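Local coordinates for protein erythromycin C-12 hydroxylase (Saccharopolyspora erythraea, PDB 2JJN) that hydroxylates the macrolactone ring of erythromycin D at C-12, making erythromycin C, as a heme-dependent cytochrome P450 monooxygenase of antibiotic biosynthesis, at residues A[42-45]-A[51-54]; A[19-24]-A[313-318]; A[281-286]-A[324-329]; A[172-175]-A[181-184]; A[72-75]-A[81-84]. The protein carries 2 engineered substitutions. All coordinates share one frame; numbering follows the deposited sequence. Where two conformers were deposited one is given.

Contact 1 of 5, residues A[42-45]-A[51-54]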
# COMPACT_ATOMS: atom_id res chain seq x y z
N PRO A 42 -23.71 -1.69 9.16
CA PRO A 42 -22.80 -1.50 8.03
C PRO A 42 -22.21 -0.09 7.92
O PRO A 42 -21.22 0.07 7.20
CB PRO A 42 -23.69 -1.78 6.81
CG PRO A 42 -25.09 -1.43 7.28
CD PRO A 42 -25.11 -1.93 8.74
N VAL A 43 -22.74 0.85 8.68
CA VAL A 43 -22.18 2.24 8.78
C VAL A 43 -22.15 2.56 10.25
O VAL A 43 -23.22 2.69 10.88
CB VAL A 43 -23.06 3.25 8.00
CG1 VAL A 43 -22.47 4.65 8.12
CG2 VAL A 43 -23.15 2.82 6.54
N TRP A 44 -20.95 2.72 10.81
CA TRP A 44 -20.79 2.70 12.26
C TRP A 44 -19.98 3.93 12.69
O TRP A 44 -18.99 4.29 12.05
CB TRP A 44 -20.00 1.44 12.66
CG TRP A 44 -19.69 1.37 14.11
CD1 TRP A 44 -20.58 1.33 15.15
CD2 TRP A 44 -18.38 1.28 14.68
NE1 TRP A 44 -19.88 1.27 16.36
CE2 TRP A 44 -18.54 1.22 16.09
CE3 TRP A 44 -17.10 1.26 14.14
CZ2 TRP A 44 -17.41 1.14 16.97
CZ3 TRP A 44 -15.99 1.20 14.99
CH2 TRP A 44 -16.16 1.15 16.40
N GLN A 45 -20.38 4.56 13.80
CA GLN A 45 -19.69 5.74 14.31
C GLN A 45 -18.97 5.34 15.57
O GLN A 45 -19.59 4.80 16.49
CB GLN A 45 -20.77 6.78 14.67
CG GLN A 45 -20.19 8.08 15.21
CD GLN A 45 -21.26 9.04 15.71
OE1 GLN A 45 -21.08 10.31 15.75
NE2 GLN A 45 -22.36 8.49 16.11
N TRP A 51 -16.42 7.68 11.31
CA TRP A 51 -17.41 6.75 10.78
C TRP A 51 -16.70 5.71 9.97
O TRP A 51 -15.50 5.89 9.55
CB TRP A 51 -18.37 7.53 9.88
CG TRP A 51 -19.26 8.43 10.70
CD1 TRP A 51 -18.92 9.63 11.29
CD2 TRP A 51 -20.62 8.18 11.08
NE1 TRP A 51 -20.00 10.15 11.99
CE2 TRP A 51 -21.05 9.28 11.87
CE3 TRP A 51 -21.52 7.12 10.82
CZ2 TRP A 51 -22.35 9.37 12.39
CZ3 TRP A 51 -22.82 7.22 11.32
CH2 TRP A 51 -23.22 8.35 12.09
N HIS A 52 -17.32 4.55 9.89
CA HIS A 52 -16.70 3.42 9.24
C HIS A 52 -17.74 2.77 8.33
O HIS A 52 -18.89 2.54 8.75
CB HIS A 52 -16.32 2.39 10.31
CG HIS A 52 -15.27 2.89 11.23
ND1 HIS A 52 -13.93 2.59 11.06
CD2 HIS A 52 -15.36 3.69 12.32
CE1 HIS A 52 -13.23 3.20 12.02
NE2 HIS A 52 -14.08 3.85 12.81
N VAL A 53 -17.29 2.40 7.12
CA VAL A 53 -18.20 1.88 6.10
C VAL A 53 -17.69 0.48 5.72
O VAL A 53 -16.52 0.32 5.35
CB VAL A 53 -18.22 2.82 4.91
CG1 VAL A 53 -19.03 2.20 3.78
CG2 VAL A 53 -18.88 4.14 5.38
N PHE A 54 -18.57 -0.53 5.84
CA PHE A 54 -18.14 -1.93 5.75
C PHE A 54 -18.55 -2.73 4.50
O PHE A 54 -17.89 -3.70 4.15
CB PHE A 54 -18.62 -2.72 6.99
CG PHE A 54 -18.07 -2.15 8.28
CD1 PHE A 54 -18.92 -1.51 9.18
CD2 PHE A 54 -16.72 -2.15 8.51
CE1 PHE A 54 -18.41 -0.99 10.38
CE2 PHE A 54 -16.18 -1.62 9.71
CZ PHE A 54 -17.05 -1.02 10.65
O HOH W 1 -19.25 11.96 14.12

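Contact 2 of 5, residues A[19-24]-A[313-318]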
# COMPACT_ATOMS: atom_id res chain seq x y z
N ASP A 19 -16.14 0.51 21.37
CA ASP A 19 -16.48 1.70 20.62
C ASP A 19 -15.27 2.14 19.81
O ASP A 19 -15.12 3.31 19.47
CB ASP A 19 -17.00 2.79 21.56
CG ASP A 19 -16.13 2.97 22.79
OD1 ASP A 19 -15.01 2.40 22.83
OD2 ASP A 19 -16.57 3.69 23.70
N GLU A 20 -14.41 1.17 19.51
CA GLU A 20 -13.40 1.38 18.46
C GLU A 20 -13.08 0.05 17.75
O GLU A 20 -13.33 -1.05 18.28
CB GLU A 20 -12.17 2.16 18.97
CG GLU A 20 -11.71 1.79 20.39
CD GLU A 20 -10.50 2.60 20.89
OE1 GLU A 20 -9.70 3.11 20.07
OE2 GLU A 20 -10.35 2.69 22.12
N VAL A 21 -12.62 0.14 16.51
CA VAL A 21 -12.37 -1.04 15.72
C VAL A 21 -11.39 -1.96 16.47
O VAL A 21 -10.48 -1.45 17.14
CB VAL A 21 -11.82 -0.70 14.31
CG1 VAL A 21 -12.70 0.35 13.62
CG2 VAL A 21 -10.38 -0.20 14.39
N PRO A 22 -11.56 -3.29 16.35
CA PRO A 22 -10.51 -4.17 16.89
C PRO A 22 -9.16 -3.95 16.16
O PRO A 22 -9.14 -3.38 15.06
CB PRO A 22 -11.04 -5.59 16.63
CG PRO A 22 -12.50 -5.45 16.39
CD PRO A 22 -12.69 -4.07 15.78
N GLY A 23 -8.05 -4.30 16.81
CA GLY A 23 -6.72 -4.05 16.21
C GLY A 23 -6.46 -4.93 14.99
O GLY A 23 -7.16 -5.93 14.76
N MET A 24 -5.45 -4.57 14.21
CA MET A 24 -5.18 -5.33 12.96
C MET A 24 -4.46 -6.62 13.22
O MET A 24 -4.47 -7.48 12.37
CB MET A 24 -4.34 -4.53 11.97
CG MET A 24 -4.86 -3.16 11.62
SD MET A 24 -6.29 -3.30 10.49
CE MET A 24 -6.45 -1.57 10.09
N ASN A 313 -14.01 6.18 7.35
CA ASN A 313 -12.99 5.13 7.06
C ASN A 313 -13.71 4.12 6.17
O ASN A 313 -14.73 3.56 6.59
CB ASN A 313 -12.67 4.47 8.43
CG ASN A 313 -11.55 5.13 9.16
OD1 ASN A 313 -11.71 5.53 10.30
ND2 ASN A 313 -10.39 5.21 8.53
N THR A 314 -13.21 3.89 4.97
CA THR A 314 -13.79 2.86 4.07
C THR A 314 -12.98 1.59 4.18
O THR A 314 -11.80 1.62 3.87
CB THR A 314 -13.78 3.26 2.59
OG1 THR A 314 -12.46 3.61 2.16
CG2 THR A 314 -14.72 4.46 2.30
N TRP A 315 -13.60 0.52 4.63
CA TRP A 315 -12.90 -0.73 4.93
C TRP A 315 -12.83 -1.61 3.69
O TRP A 315 -13.69 -2.47 3.42
CB TRP A 315 -13.59 -1.44 6.09
CG TRP A 315 -13.22 -0.89 7.43
CD1 TRP A 315 -13.81 0.13 8.06
CD2 TRP A 315 -12.16 -1.36 8.27
NE1 TRP A 315 -13.19 0.35 9.32
CE2 TRP A 315 -12.17 -0.56 9.45
CE3 TRP A 315 -11.17 -2.36 8.12
CZ2 TRP A 315 -11.24 -0.74 10.49
CZ3 TRP A 315 -10.27 -2.56 9.16
CH2 TRP A 315 -10.31 -1.75 10.33
N VAL A 316 -11.77 -1.38 2.91
CA VAL A 316 -11.54 -2.23 1.73
C VAL A 316 -11.43 -3.72 2.13
O VAL A 316 -11.88 -4.61 1.41
CB VAL A 316 -10.32 -1.72 0.94
CG1 VAL A 316 -9.73 -2.80 0.05
CG2 VAL A 316 -10.80 -0.51 0.08
N LEU A 317 -10.82 -4.01 3.28
CA LEU A 317 -10.72 -5.40 3.74
C LEU A 317 -12.09 -6.01 3.89
O LEU A 317 -12.29 -7.16 3.48
CB LEU A 317 -9.98 -5.44 5.06
CG LEU A 317 -9.95 -6.83 5.72
CD1 LEU A 317 -9.21 -7.86 4.79
CD2 LEU A 317 -9.25 -6.73 7.07
N SER A 318 -13.03 -5.27 4.47
CA SER A 318 -14.38 -5.81 4.63
C SER A 318 -15.08 -5.96 3.27
O SER A 318 -15.73 -6.98 2.98
CB SER A 318 -15.15 -4.85 5.52
OG SER A 318 -16.49 -5.31 5.75

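Contact 3 of 5, residues A[281-286]-A[324-329]. With SO4 (sulfate ion), chain D.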
# COMPACT_ATOMS: atom_id res chain seq x y z
N VAL A 281 -4.17 -12.55 -3.63
CA VAL A 281 -3.65 -12.12 -2.31
C VAL A 281 -3.98 -10.66 -2.06
O VAL A 281 -4.36 -10.29 -0.95
CB VAL A 281 -2.13 -12.38 -2.18
CG1 VAL A 281 -1.65 -11.80 -0.79
CG2 VAL A 281 -1.82 -13.88 -2.31
N LEU A 282 -3.90 -9.82 -3.09
CA LEU A 282 -4.34 -8.43 -2.91
C LEU A 282 -5.79 -8.37 -2.45
O LEU A 282 -6.12 -7.57 -1.60
CB LEU A 282 -4.23 -7.67 -4.23
CG LEU A 282 -2.85 -7.05 -4.49
CD1 LEU A 282 -2.72 -6.72 -5.98
CD2 LEU A 282 -2.61 -5.76 -3.62
N ARG A 283 -6.66 -9.22 -3.02
CA ARG A 283 -8.07 -9.21 -2.56
C ARG A 283 -8.16 -9.73 -1.12
O ARG A 283 -8.86 -9.16 -0.24
CB ARG A 283 -8.96 -10.05 -3.48
CG ARG A 283 -10.43 -9.98 -3.08
CD ARG A 283 -11.22 -11.07 -3.85
NE ARG A 283 -10.87 -12.44 -3.39
CZ ARG A 283 -11.39 -13.01 -2.30
NH1 ARG A 283 -12.28 -12.32 -1.55
NH2 ARG A 283 -11.03 -14.24 -1.92
N TYR A 284 -7.46 -10.84 -0.86
CA TYR A 284 -7.60 -11.55 0.37
C TYR A 284 -7.00 -10.81 1.58
O TYR A 284 -7.61 -10.81 2.67
CB TYR A 284 -6.95 -12.94 0.13
CG TYR A 284 -7.25 -14.00 1.14
CD1 TYR A 284 -8.50 -14.60 1.19
CD2 TYR A 284 -6.24 -14.45 1.98
CE1 TYR A 284 -8.73 -15.64 2.12
CE2 TYR A 284 -6.46 -15.48 2.89
CZ TYR A 284 -7.67 -16.05 2.95
OH TYR A 284 -7.82 -17.06 3.90
N ARG A 285 -5.82 -10.24 1.37
CA ARG A 285 -5.07 -9.57 2.45
C ARG A 285 -4.52 -8.24 1.89
O ARG A 285 -3.33 -8.07 1.69
CB ARG A 285 -3.95 -10.49 2.94
CG ARG A 285 -4.44 -11.55 3.93
CD ARG A 285 -3.31 -12.44 4.34
NE ARG A 285 -3.73 -13.22 5.53
CZ ARG A 285 -3.51 -14.52 5.69
NH1 ARG A 285 -2.88 -15.27 4.78
NH2 ARG A 285 -3.93 -15.10 6.84
N PRO A 286 -5.41 -7.29 1.67
CA PRO A 286 -5.02 -5.95 1.12
C PRO A 286 -4.04 -5.27 2.06
O PRO A 286 -4.30 -5.20 3.25
CB PRO A 286 -6.34 -5.18 1.07
CG PRO A 286 -7.28 -5.88 2.02
CD PRO A 286 -6.86 -7.37 1.95
N ASP A 324 -21.64 -10.33 -0.93
CA ASP A 324 -22.40 -9.63 -1.97
C ASP A 324 -21.59 -9.28 -3.20
O ASP A 324 -22.13 -9.06 -4.30
CB ASP A 324 -23.09 -8.39 -1.38
CG ASP A 324 -24.24 -8.74 -0.43
OD1 ASP A 324 -24.78 -9.89 -0.49
OD2 ASP A 324 -24.65 -7.85 0.35
N ALA A 325 -20.26 -9.22 -3.05
CA ALA A 325 -19.37 -8.78 -4.11
C ALA A 325 -18.52 -9.91 -4.67
O ALA A 325 -18.03 -9.84 -5.81
CB ALA A 325 -18.46 -7.67 -3.56
N HIS A 326 -18.28 -10.94 -3.84
CA HIS A 326 -17.37 -12.03 -4.22
C HIS A 326 -17.97 -13.32 -3.70
O HIS A 326 -18.24 -13.45 -2.53
CB HIS A 326 -15.98 -11.85 -3.57
CG HIS A 326 -15.29 -10.60 -4.00
ND1 HIS A 326 -14.68 -10.49 -5.23
CD2 HIS A 326 -15.06 -9.44 -3.35
CE1 HIS A 326 -14.15 -9.29 -5.34
NE2 HIS A 326 -14.39 -8.62 -4.23
N ASP A 327 -18.14 -14.29 -4.58
CA ASP A 327 -18.67 -15.57 -4.17
C ASP A 327 -17.66 -16.28 -3.27
O ASP A 327 -16.47 -16.23 -3.58
CB ASP A 327 -18.89 -16.41 -5.42
CG ASP A 327 -19.99 -15.86 -6.32
OD1 ASP A 327 -20.89 -15.15 -5.84
OD2 ASP A 327 -19.94 -16.18 -7.53
N ASP A 328 -18.13 -16.96 -2.23
CA ASP A 328 -17.25 -17.67 -1.30
C ASP A 328 -16.06 -16.76 -0.97
O ASP A 328 -14.91 -17.09 -1.26
CB ASP A 328 -16.73 -18.92 -1.97
CG ASP A 328 -16.27 -19.96 -0.99
OD1 ASP A 328 -16.26 -19.72 0.23
OD2 ASP A 328 -15.91 -21.06 -1.48
N PRO A 329 -16.35 -15.60 -0.36
CA PRO A 329 -15.31 -14.55 -0.27
C PRO A 329 -14.10 -14.92 0.60
O PRO A 329 -13.00 -14.32 0.41
CB PRO A 329 -16.06 -13.38 0.35
CG PRO A 329 -17.19 -14.00 1.07
CD PRO A 329 -17.63 -15.16 0.24
S SO4 D . -15.96 -13.58 -7.66
O1 SO4 D . -15.47 -14.93 -7.91
O2 SO4 D . -15.03 -12.88 -6.75
O3 SO4 D . -17.31 -13.72 -7.16
O4 SO4 D . -15.95 -12.80 -8.89

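Contact 4 of 5, residues A[172-175]-A[181-184]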
# COMPACT_ATOMS: atom_id res chain seq x y z
N ILE A 172 3.99 5.41 16.37
CA ILE A 172 3.04 6.51 16.39
C ILE A 172 1.64 5.94 16.52
O ILE A 172 1.15 5.31 15.60
CB ILE A 172 3.14 7.42 15.13
CG1 ILE A 172 4.57 7.95 14.93
CG2 ILE A 172 2.13 8.57 15.24
CD1 ILE A 172 4.80 8.74 13.67
N GLN A 173 1.02 6.20 17.65
CA GLN A 173 -0.33 5.73 17.96
C GLN A 173 -1.36 6.41 17.07
O GLN A 173 -1.46 7.63 17.03
CB GLN A 173 -0.60 6.03 19.44
CG GLN A 173 -1.80 5.24 20.04
CD GLN A 173 -1.64 3.70 20.09
OE1 GLN A 173 -0.62 3.12 19.66
NE2 GLN A 173 -2.67 3.03 20.61
N MET A 174 -2.17 5.63 16.34
CA MET A 174 -3.07 6.25 15.39
C MET A 174 -4.56 5.97 15.58
O MET A 174 -5.32 5.98 14.60
CB MET A 174 -2.59 5.99 13.95
CG MET A 174 -1.08 6.18 13.75
SD MET A 174 -0.53 5.92 12.07
CE MET A 174 1.25 5.99 12.22
N ASP A 175 -4.97 5.79 16.84
CA ASP A 175 -6.37 5.48 17.24
C ASP A 175 -7.43 6.45 16.70
O ASP A 175 -8.52 6.03 16.22
CB ASP A 175 -6.51 5.52 18.77
CG ASP A 175 -5.30 4.96 19.50
OD1 ASP A 175 -4.70 3.97 19.01
OD2 ASP A 175 -4.95 5.50 20.58
N ALA A 181 -2.06 16.13 17.52
CA ALA A 181 -0.78 15.57 17.95
C ALA A 181 -0.32 14.47 16.97
O ALA A 181 0.88 14.34 16.69
CB ALA A 181 -0.87 15.03 19.38
N LEU A 182 -1.26 13.70 16.38
CA LEU A 182 -0.92 12.68 15.37
C LEU A 182 -0.37 13.28 14.07
O LEU A 182 0.64 12.82 13.51
CB LEU A 182 -2.16 11.80 15.07
CG LEU A 182 -1.96 10.82 13.91
CD1 LEU A 182 -0.84 9.83 14.17
CD2 LEU A 182 -3.24 10.03 13.52
N ALA A 183 -1.02 14.34 13.58
CA ALA A 183 -0.61 14.96 12.33
C ALA A 183 0.82 15.49 12.52
O ALA A 183 1.66 15.44 11.61
CB ALA A 183 -1.55 16.07 11.98
N GLU A 184 1.05 15.99 13.73
CA GLU A 184 2.39 16.53 14.04
C GLU A 184 3.43 15.43 14.04
O GLU A 184 4.55 15.63 13.51
CB GLU A 184 2.39 17.27 15.35
CG GLU A 184 3.79 17.91 15.66
CD GLU A 184 3.76 18.89 16.81
OE1 GLU A 184 3.08 18.59 17.81
OE2 GLU A 184 4.52 19.89 16.71

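Contact 5 of 5, residues A[72-75]-A[81-84]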
# COMPACT_ATOMS: atom_id res chain seq x y z
N ASP A 72 -8.97 15.32 1.61
CA ASP A 72 -8.16 16.23 2.40
C ASP A 72 -8.47 15.97 3.88
O ASP A 72 -9.54 16.36 4.34
CB ASP A 72 -8.51 17.64 1.97
CG ASP A 72 -7.69 18.71 2.71
OD1 ASP A 72 -7.98 19.88 2.46
OD2 ASP A 72 -6.85 18.33 3.54
N PRO A 73 -7.56 15.29 4.62
CA PRO A 73 -7.92 14.98 6.02
C PRO A 73 -7.85 16.19 6.91
O PRO A 73 -8.40 16.14 8.03
CB PRO A 73 -6.83 14.00 6.49
CG PRO A 73 -5.65 14.27 5.59
CD PRO A 73 -6.20 14.82 4.28
N THR A 74 -7.17 17.24 6.43
CA THR A 74 -6.85 18.42 7.25
C THR A 74 -8.12 19.20 7.56
O THR A 74 -8.18 19.97 8.54
CB THR A 74 -5.74 19.37 6.61
OG1 THR A 74 -6.24 20.12 5.50
CG2 THR A 74 -4.50 18.58 6.18
N ARG A 75 -9.16 18.98 6.74
CA ARG A 75 -10.46 19.61 6.95
C ARG A 75 -10.98 19.39 8.38
O ARG A 75 -11.67 20.27 8.95
CB ARG A 75 -11.46 19.07 5.92
CG ARG A 75 -11.13 19.45 4.45
CD ARG A 75 -12.22 19.01 3.43
NE ARG A 75 -13.49 19.73 3.65
CZ ARG A 75 -14.05 20.58 2.79
NH1 ARG A 75 -13.47 20.88 1.62
NH2 ARG A 75 -15.20 21.16 3.10
N SER A 81 -3.05 22.14 7.69
CA SER A 81 -3.33 22.64 6.35
C SER A 81 -2.78 21.69 5.28
O SER A 81 -1.94 20.84 5.60
CB SER A 81 -2.76 24.05 6.19
OG SER A 81 -3.56 24.78 5.28
N PRO A 82 -3.28 21.81 4.03
CA PRO A 82 -2.88 20.92 2.92
C PRO A 82 -1.38 20.99 2.62
O PRO A 82 -0.78 22.06 2.77
CB PRO A 82 -3.65 21.48 1.72
CG PRO A 82 -4.78 22.24 2.29
CD PRO A 82 -4.28 22.80 3.59
N THR A 83 -0.79 19.86 2.21
CA THR A 83 0.61 19.81 1.79
C THR A 83 0.72 19.81 0.25
O THR A 83 0.33 18.82 -0.40
CB THR A 83 1.27 18.52 2.32
OG1 THR A 83 1.11 18.46 3.75
CG2 THR A 83 2.74 18.46 1.96
N PRO A 84 1.30 20.87 -0.34
CA PRO A 84 1.39 20.91 -1.81
C PRO A 84 2.03 19.66 -2.40
O PRO A 84 3.07 19.22 -1.93
CB PRO A 84 2.34 22.09 -2.05
CG PRO A 84 2.06 23.00 -0.88
CD PRO A 84 1.89 22.07 0.29

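Contact 1 of 5, residues A[42-45]-A[51-54]
Strands 43-45 and 51-53 pair antiparallel, their short axes 4.5 Å apart and running at 161° to one another. Trp44 and His52 form the hydrogen-bonded pair: Trp44 N donates to His52 O at 2.9 Å, and His52 N returns a shorter but more bent bond to Trp44 O at 2.7 Å. Val43 with Val53 and Gln45 with Trp51 are non-hydrogen-bonded pairs. Just beyond the strand ends, Phe54 N reaches Pro42 O at 3.0 Å, which continues the ladder by one rung. This is the outer hairpin of the mixed beta sheet of the P450 fold, with strand 43-45 at the sheet's edge and strand 51-53 bonded on its other side to strand 311-315. On the Gln45 and Trp51 face, the extended glutamine, CG anti to the backbone N (chi1 -180°), runs across the indole. Its CB sits 3.6 Å from the centroid of the Trp51 six-membered ring and almost on the ring normal, a CH-pi contact, while a water joins Gln45 OE1 to Trp51 NE1. Val43 CG1 meets the same indole at its edge, 3.8 Å from Trp51 CE3, and both residues pack on Val304 and Ile306 of strand 304-306. Across the sheet, Trp44 and His52 lie side by side with their ring planes at 38°, Trp44 CE3 standing 3.5 Å from His52 CD2. The Phe54 ring presents an edge to Trp44, whose CB is 3.7 Å from Phe54 CE1; Trp33 of helix 27-40 packs against both aromatic residues.

Contact 2 of 5, residues A[19-24]-A[313-318]
Val21 and Met24 meet the six-membered ring of Trp315 at neighbouring carbons. Val21 CG1 lies 3.6 Å from Trp315 CZ2, with Val21 CB and CG2 also near that atom, and the valine approaches at a slant to the indole. Met24 and the indole point at each other from opposite directions, and in the conformer given, one of two deposited, Met24 CE stops 3.9 Å from Trp315 CH2. Its chain is bent at chi2 (-75°), and this turns the methyl back to the ring although the side chain does not set out straight at it. The sulfur takes part more distantly: Met24 SD is 5.4 Å from the centroid of the Trp315 six-membered ring, an oblique Met-aromatic contact. No hydrogen bond links the two segments; the contact consists of apolar packing and the sulfur-ring approach.

Partners outside the two segments hold the indole as well: Trp315 NE1 is hydrogen-bonded to His52 ND1, and the His52 and Phe54 rings meet it with planes at about 35°. Met24 is flanked in turn by Leu30 of helix 27-40 and by Gln290. At the backbone, Trp315 is the centre of an inverse gamma turn, closed by a weak Val316 N to Thr314 O bond of 3.1 Å, and is the N-cap of helix 316-320. The contact therefore ties the N-terminal loop ahead of helix 27-40 to the strand-to-helix junction at which the beta sheet of a P450 passes into its short K' helix.

Contact 3 of 5, residues A[281-286]-A[324-329]
Arg283 crosses to His326 and Pro329 by way of a side chain whose CB points at the opposing loop. With CG anti to the backbone N (chi1 -176°), the first carbons run straight out of helix 274-284. Arg283 CD then comes to rest over the centre of one face of the His326 ring, 3.7 Å from His326 CE1, in a CH-pi contact. A bend at chi3 (68°) swings the guanidinium past the imidazole, leaving the two planes 44° apart. Arg283 NH1 donates to Pro329 O at 2.9 Å along a lone pair, and Arg283 NH2 reaches the same oxygen at 3.1 Å from above the carbonyl plane. Two N-H groups thus grip one oxygen that lies in the guanidinium plane, which should restrain rotation of the group. NH2 is also salt-bridged to Glu280; these two residues are the Glu and Arg of the E-x-x-R motif of the P450 K helix, here joined to the meander loop that follows helix 316-320. At its edge, in the ring plane, His326 donates from ND1 to sulfate O2 at 2.9 Å. Asp327 N binds sulfate O3 at 2.8 Å, and Arg336 NH1 is also hydrogen-bonded to this ion, probably from the crystallisation liquor.

Contact 4 of 5, residues A[172-175]-A[181-184]
Leu182 buries the most surface here, its two methyls pressing on Ile172 and Met174. The leucine leaves the helix with CG anti to the backbone N, chi1 173° and chi2 62° together turning the CD atoms to the 172-175 segment. Leu182 CD1 does most of the touching: it is 3.4 Å from Ile172 CG2, 3.7 Å from Met174 CG and 3.7 Å from Gln173 O. The first is tighter than usual, but Leu182 and Met174 each have two deposited conformers, so the crowding is doubtful and the distances hold for those given. Leu182 CD2 reaches the methionine more loosely, 4.1 Å from Met174 CB. Met174 and Leu182 cross at about a right angle, and the methionine is met at the base of its chain, not at its sulfur. Ile172 offers its CG2 branch and also packs on Arg185 and Val189 further along the same helix. With no hydrogen bond between the segments, the contact is apolar. Gln391 adds polar support from another loop, bonding Ile172 O through NE2 and Met174 N through OE1. The whole is the link between helices 165-171 and 180-206, which corresponds to the F-G loop of P450s, packed against the second helix's first turn.

Contact 5 of 5, residues A[72-75]-A[81-84]
Thr74 faces Ser81 and Pro82 with OG1 set between its backbone N and carbonyl carbon (chi1 73°), which leaves CG2 to meet the peptide ahead of the proline. Thr74 CG2 lies 3.5 Å from Ser81 O, and Thr74 OG1 stands 3.7 Å from Pro82 N and 3.8 Å from Pro82 CD, contacts of packing and not hydrogen bonds. The hydroxyl's own bond is made inside the 72-75 segment. There Asp72, with CG anti to its amide nitrogen (chi1 -179°), folds OD2 back to Thr74, accepting from Thr74 OG1 at 2.7 Å and from Thr74 N at 3.1 Å. The backbone bond defines an Asx turn, leading into the 3-10 segment that includes Thr74 and Arg75. OG1 comes to the syn side of the carboxylate, whereas N approaches well above its plane, both from the same face. Two donors on one oxygen would limit carboxylate rotation. Both segments belong to the long surface loop between strand 69-70 and helix 94-105, the B-C region of the P450 fold; the Thr74 side chain is about 5 Å from that of the substrate-binding Glu89. Asp72 OD1 looks toward the proline ring, 4.0 Å from Pro82 CG, and Asp72 O is hydrogen-bonded to Thr294 OG1.

How the contacts relate
Contacts 1 and 2 are the buried pair and share one sheet: strands 51-53 and 311-315 are neighbours in it, and Phe54 O is probably hydrogen-bonded to Ser318 OG. Contact 1 alone has a backbone ladder; contact 2 relies on apolar side chains around an indole. Contact 3 touches contact 2 where Leu317 packs on Pro286, but it is partly buried and polar, built on an arginine and a carbonyl. Contacts 4 and 5 each join segments separated by five residues, their centres 15 Å apart on the same side of the chain's centre. Like contact 2, both lack hydrogen bonds between segments: contact 4 is partly buried and apolar, contact 5 a surface contact with its hydrogen bonds inside one segment.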